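PDB 4K3F: probable TonB-dependent receptor from Pseudomonas aeruginosa, which probably binds methionine in the periplasm, as a solute-binding lipoprotein of the NlpA family, and here holds selenomethionine in the cleft between its two lobes. Local coordinates for residues Ser4-Thr10 and Arg51-Phe57; Ala76-Val80 and Ala216-His220. The contacts are given in a common frame with arbitrary orientation. Residues are numbered along the deposited sequence.

In the fold
Both contacts belong to the lobe built on the mixed sheet that holds strands 3-9, 54-59 and 75-82, the lobe arrangement expected of a periplasmic binding protein. Interaction 1 joins two parallel neighbours within that sheet, and its C-terminal end runs out to the ligand: Phe57 lines the selenomethionine pocket. Interaction 2 sets strand 75-82 of the same sheet against the end of helix 210-218, with the side chain of Val80 about 10 Å from the ligand. Their centres lie 13 Å apart, and they touch where Phe56 CE1 packs on Val80 CG2 at 3.7 Å. Helix 210-218 serves both, since its Met212 and Leu215 cover Leu5, Val7 and Ala54 of interaction 1.

Interaction 1 of 2, residues Ser4-Thr10 and Arg51-Phe57; sequences SLTVAAT and RLDANFF. With MSE (selenomethionine), chain B.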
loop_
_atom_site.group_PDB
_atom_site.type_symbol
_atom_site.label_atom_id
_atom_site.label_comp_id
_atom_site.label_asym_id
_atom_site.label_seq_id
_atom_site.Cartn_x
_atom_site.Cartn_y
_atom_site.Cartn_z
ATOM N N SER A 4 4.301 21.118 -16.493
ATOM C CA SER A 4 3.464 19.921 -16.475
ATOM C C SER A 4 4.064 18.826 -15.607
ATOM O O SER A 4 5.257 18.540 -15.708
ATOM C CB SER A 4 3.352 19.368 -17.894
ATOM O OG SER A 4 2.551 18.204 -17.932
ATOM N N LEU A 5 3.227 18.133 -14.841
ATOM C CA LEU A 5 3.707 17.008 -14.000
ATOM C C LEU A 5 2.628 15.965 -13.975
ATOM O O LEU A 5 1.569 16.185 -13.428
ATOM C CB LEU A 5 4.081 17.475 -12.586
ATOM C CG LEU A 5 4.621 16.426 -11.640
ATOM C CD1 LEU A 5 5.908 15.842 -12.186
ATOM C CD2 LEU A 5 4.858 17.080 -10.281
ATOM N N THR A 6 2.867 14.826 -14.616
ATOM C CA THR A 6 1.830 13.813 -14.716
ATOM C C THR A 6 2.130 12.680 -13.714
ATOM O O THR A 6 3.247 12.211 -13.647
ATOM C CB THR A 6 1.743 13.246 -16.151
ATOM O OG1 THR A 6 3.033 12.796 -16.562
ATOM C CG2 THR A 6 1.230 14.312 -17.110
ATOM N N VAL A 7 1.118 12.259 -12.948
ATOM C CA VAL A 7 1.288 11.313 -11.823
ATOM C C VAL A 7 0.211 10.231 -11.859
ATOM O O VAL A 7 -0.995 10.544 -11.844
ATOM C CB VAL A 7 1.233 12.024 -10.453
ATOM C CG1 VAL A 7 1.569 11.065 -9.341
ATOM C CG2 VAL A 7 2.224 13.164 -10.412
ATOM N N ALA A 8 0.650 8.973 -11.955
ATOM C CA ALA A 8 -0.285 7.846 -11.837
ATOM C C ALA A 8 -0.521 7.515 -10.367
ATOM O O ALA A 8 0.426 7.470 -9.573
ATOM C CB ALA A 8 0.311 6.630 -12.507
ATOM N N ALA A 9 -1.760 7.206 -10.009
ATOM C CA ALA A 9 -2.101 6.932 -8.613
ATOM C C ALA A 9 -3.258 5.978 -8.485
ATOM O O ALA A 9 -4.133 5.977 -9.352
ATOM C CB ALA A 9 -2.474 8.215 -7.922
ATOM N N THR A 10 -3.276 5.191 -7.415
ATOM C CA THR A 10 -4.467 4.398 -7.078
ATOM C C THR A 10 -5.514 5.381 -6.509
ATOM O O THR A 10 -5.219 6.504 -6.063
ATOM C CB THR A 10 -4.166 3.250 -6.067
ATOM O OG1 THR A 10 -3.222 3.736 -5.090
ATOM C CG2 THR A 10 -3.523 2.072 -6.800
ATOM N N ARG A 51 5.756 7.456 -20.226
ATOM C CA ARG A 51 4.437 7.904 -20.584
ATOM C C ARG A 51 3.949 8.924 -19.583
ATOM O O ARG A 51 3.159 9.819 -19.928
ATOM C CB ARG A 51 3.455 6.752 -20.692
ATOM C CG ARG A 51 3.871 5.763 -21.764
ATOM C CD ARG A 51 2.952 4.566 -21.922
ATOM N NE ARG A 51 3.584 3.545 -22.778
ATOM C CZ ARG A 51 3.570 3.545 -24.124
ATOM N NH1 ARG A 51 2.935 4.468 -24.812
ATOM N NH2 ARG A 51 4.230 2.620 -24.800
ATOM N N LEU A 52 4.328 8.728 -18.314
ATOM C CA LEU A 52 3.925 9.636 -17.229
ATOM C C LEU A 52 5.205 9.928 -16.447
ATOM O O LEU A 52 6.161 9.131 -16.490
ATOM C CB LEU A 52 2.908 8.962 -16.313
ATOM C CG LEU A 52 1.621 8.526 -16.980
ATOM C CD1 LEU A 52 0.715 7.801 -15.995
ATOM C CD2 LEU A 52 0.916 9.728 -17.547
ATOM N N ASP A 53 5.225 11.050 -15.739
ATOM C CA ASP A 53 6.424 11.492 -15.058
ATOM C C ASP A 53 6.731 10.762 -13.704
ATOM O O ASP A 53 7.885 10.563 -13.356
ATOM C CB ASP A 53 6.331 12.953 -14.736
ATOM C CG ASP A 53 6.266 13.872 -15.977
ATOM O OD1 ASP A 53 6.984 13.650 -16.980
ATOM O OD2 ASP A 53 5.480 14.830 -15.910
ATOM N N ALA A 54 5.705 10.366 -12.997
ATOM C CA ALA A 54 5.815 9.845 -11.641
ATOM C C ALA A 54 4.586 9.031 -11.266
ATOM O O ALA A 54 3.598 8.978 -11.999
ATOM C CB ALA A 54 5.954 11.013 -10.673
ATOM N N ASN A 55 4.667 8.341 -10.146
ATOM C CA ASN A 55 3.515 7.653 -9.599
ATOM C C ASN A 55 3.487 7.725 -8.072
ATOM O O ASN A 55 4.492 8.019 -7.409
ATOM C CB ASN A 55 3.362 6.206 -10.138
ATOM C CG ASN A 55 4.490 5.275 -9.716
ATOM O OD1 ASN A 55 4.806 5.136 -8.528
ATOM N ND2 ASN A 55 5.058 4.599 -10.665
ATOM N N PHE A 56 2.327 7.379 -7.538
ATOM C CA PHE A 56 2.076 7.438 -6.092
ATOM C C PHE A 56 1.069 6.369 -5.750
ATOM O O PHE A 56 -0.120 6.555 -5.901
ATOM C CB PHE A 56 1.625 8.845 -5.697
ATOM C CG PHE A 56 1.327 9.012 -4.227
ATOM C CD1 PHE A 56 2.167 8.486 -3.259
ATOM C CD2 PHE A 56 0.230 9.727 -3.807
ATOM C CE1 PHE A 56 1.880 8.658 -1.893
ATOM C CE2 PHE A 56 -0.045 9.903 -2.445
ATOM C CZ PHE A 56 0.779 9.384 -1.496
ATOM N N PHE A 57 1.596 5.232 -5.286
ATOM C CA PHE A 57 0.765 4.027 -5.035
ATOM C C PHE A 57 1.439 2.932 -4.240
ATOM O O PHE A 57 0.752 2.067 -3.791
ATOM C CB PHE A 57 0.198 3.385 -6.312
ATOM C CG PHE A 57 1.171 2.472 -7.024
ATOM C CD1 PHE A 57 2.191 2.983 -7.777
ATOM C CD2 PHE A 57 1.063 1.097 -6.888
ATOM C CE1 PHE A 57 3.102 2.125 -8.447
ATOM C CE2 PHE A 57 1.947 0.259 -7.537
ATOM C CZ PHE A 57 2.962 0.773 -8.301
HETATM N N MSE B 300 -1.172 1.340 -0.636
HETATM C CA MSE B 300 -0.648 -0.055 -0.560
HETATM C C MSE B 300 -0.234 -0.290 0.888
HETATM O O MSE B 300 0.391 0.587 1.495
HETATM O OXT MSE B 300 -0.508 -1.358 1.447
HETATM C CB MSE B 300 0.540 -0.275 -1.511
HETATM C CG MSE B 300 1.061 -1.691 -1.469
HETATM SE SE MSE B 300 2.682 -1.855 -2.566
HETATM C CE MSE B 300 1.934 -1.612 -4.283
HETATM O O HOH W 1 4.563 16.081 -18.058
HETATM O O HOH W 2 3.706 13.026 -19.076
HETATM O O HOH W 3 -1.925 1.695 -3.419
#
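Strands 4-9 and 54-56 run parallel as sheet neighbours, their axes 4.3 Å apart at closest approach and inclined at 36°. The backbone bonding follows the parallel pattern: Ala8 gives its N to Ala54 O (2.9 Å) and its O to Phe56 N (2.8 Å), while Ala54 N reaches Thr6 O at 3.1 Å in a weak bond. CA-H...O contacts such as Val7 CA to Ala54 O, 3.3 Å, fill in between.

Before the strand 54-56 begins, side chains take over. Asp53 OD2 accepts from Thr6 N (2.9 Å), and Thr6 OG1 receives Asp53 N (2.9 Å), so the two residues exchange backbone-to-side-chain bonds. Water 1 links Asp53 OD2 (2.6 Å) to Ser4 OG (2.9 Å), which also meets Lys33.

Apolar contacts cover both faces: Val7 CG1 nears Phe56 CB (4.3 Å) on the side packed by helix 11-26, and Ala8 CB meets Leu52 CD1 (3.7 Å) on the other.

Water 3 bridges Thr10 OG1 (2.9 Å), Phe57 O (2.7 Å) and the ligand N (2.9 Å). The C-terminal ends of the two segments thus help hold the ligand's amino group through a water, consistent with a role in amino-acid binding.

Interaction 2 of 2, residues Ala76-Val80 and Ala216-His220; sequences AVTGV and AKALH
Thr78 and His220, followed by the pair Val80 and Leu219, carry most of this contact, in which the C-terminal part of helix 210-218 lies against a strand; 280 Å² is buried in all. Residues 76-80 form a strand, although Val77 (phi/psi -104/-51) and Val80 (-121/-55) break the regular extended conformation. Residues 216-218 are helical; Leu219 has phi/psi -75/-9 and His220 -106/13, with His220 N bonded to Lys217 O at 3.0 Å. The CA atoms pair Thr78 with Ala216 at 6.1 Å and Val80 with Leu219 at 6.3 Å.

Thr78, chi1 -161°, points toward the helix and lays CG2 on Ala216 CB at 3.8 Å. Its OG1 shares water 4 (2.8 Å) with Ala216 O, which accepts a weak bond from that water at 2.9 Å. His220, chi1 -77° and chi2 -165°, swings its ring back to the strand, where NE2 donates to Gly79 O at 2.6 Å, the acceptor lying near the ring plane.

Val80, chi1 t, places CG2 4.0 Å from Leu219 CB, with Leu219 in the mt rotamer. Val77 CG1 adds a second contact to Ala216 CB, 3.9 Å.

The packing is that of a helix covering an alpha/beta sheet: Leu219 also meets Ile17 and Val21 of helix 11-26, His220 stacks on Phe240, and strand 75-82 runs between strands 198-202 and 237-238.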
loop_
_atom_site.group_PDB
_atom_site.type_symbol
_atom_site.label_atom_id
_atom_site.label_comp_id
_atom_site.label_asym_id
_atom_site.label_seq_id
_atom_site.Cartn_x
_atom_site.Cartn_y
_atom_site.Cartn_z
ATOM N N ALA A 76 12.604 6.323 -5.612
ATOM C CA ALA A 76 11.744 6.976 -4.660
ATOM C C ALA A 76 12.115 8.452 -4.500
ATOM O O ALA A 76 13.263 8.803 -4.472
ATOM C CB ALA A 76 11.886 6.272 -3.312
ATOM N N VAL A 77 11.123 9.301 -4.357
ATOM C CA VAL A 77 11.307 10.752 -4.190
ATOM C C VAL A 77 11.086 11.173 -2.735
ATOM O O VAL A 77 11.959 11.857 -2.134
ATOM C CB VAL A 77 10.349 11.549 -5.103
ATOM C CG1 VAL A 77 10.570 13.054 -4.912
ATOM C CG2 VAL A 77 10.557 11.152 -6.554
ATOM N N THR A 78 9.957 10.755 -2.166
ATOM C CA THR A 78 9.635 11.072 -0.781
ATOM C C THR A 78 8.549 10.185 -0.254
ATOM O O THR A 78 7.799 9.587 -1.030
ATOM C CB THR A 78 9.228 12.547 -0.614
ATOM O OG1 THR A 78 9.361 12.917 0.769
ATOM C CG2 THR A 78 7.802 12.825 -1.065
ATOM N N GLY A 79 8.501 10.061 1.070
ATOM C CA GLY A 79 7.494 9.283 1.730
ATOM C C GLY A 79 6.340 10.161 2.143
ATOM O O GLY A 79 6.508 11.335 2.465
ATOM N N VAL A 80 5.146 9.613 2.104
ATOM C CA VAL A 80 3.970 10.375 2.367
ATOM C C VAL A 80 3.150 9.859 3.534
ATOM O O VAL A 80 2.838 10.633 4.426
ATOM C CB VAL A 80 3.093 10.523 1.118
ATOM C CG1 VAL A 80 1.916 11.440 1.434
ATOM C CG2 VAL A 80 3.867 11.111 -0.053
ATOM N N ALA A 216 6.866 16.983 -3.972
ATOM C CA ALA A 216 7.372 16.329 -2.767
ATOM C C ALA A 216 7.159 17.208 -1.504
ATOM O O ALA A 216 6.711 16.728 -0.457
ATOM C CB ALA A 216 8.851 15.932 -2.941
ATOM N N LYS A 217 7.486 18.506 -1.600
ATOM C CA LYS A 217 7.345 19.415 -0.484
ATOM C C LYS A 217 5.876 19.583 -0.118
ATOM O O LYS A 217 5.548 19.582 1.053
ATOM C CB LYS A 217 7.980 20.775 -0.799
ATOM C CG LYS A 217 7.875 21.787 0.334
ATOM C CD LYS A 217 8.934 22.883 0.194
ATOM C CE LYS A 217 8.550 24.166 0.921
ATOM N NZ LYS A 217 9.296 25.329 0.358
ATOM N N ALA A 218 5.004 19.727 -1.106
ATOM C CA ALA A 218 3.552 19.875 -0.853
ATOM C C ALA A 218 2.996 18.660 -0.149
ATOM O O ALA A 218 2.106 18.760 0.698
ATOM C CB ALA A 218 2.791 20.116 -2.150
ATOM N N LEU A 219 3.547 17.485 -0.462
ATOM C CA LEU A 219 3.080 16.233 0.145
ATOM C C LEU A 219 3.539 16.078 1.581
ATOM O O LEU A 219 3.119 15.132 2.230
ATOM C CB LEU A 219 3.531 15.018 -0.674
ATOM C CG LEU A 219 2.829 14.889 -2.034
ATOM C CD1 LEU A 219 3.521 13.882 -2.917
ATOM C CD2 LEU A 219 1.403 14.470 -1.849
ATOM N N HIS A 220 4.430 16.964 2.056
ATOM C CA HIS A 220 4.805 17.035 3.489
ATOM C C HIS A 220 4.183 18.253 4.171
ATOM O O HIS A 220 4.556 18.579 5.300
ATOM C CB HIS A 220 6.321 17.042 3.686
ATOM C CG HIS A 220 6.970 15.703 3.536
ATOM N ND1 HIS A 220 8.259 15.459 3.963
ATOM C CD2 HIS A 220 6.502 14.519 3.059
ATOM C CE1 HIS A 220 8.573 14.192 3.726
ATOM N NE2 HIS A 220 7.529 13.605 3.166
HETATM O O HOH W 4 9.019 15.647 0.860
#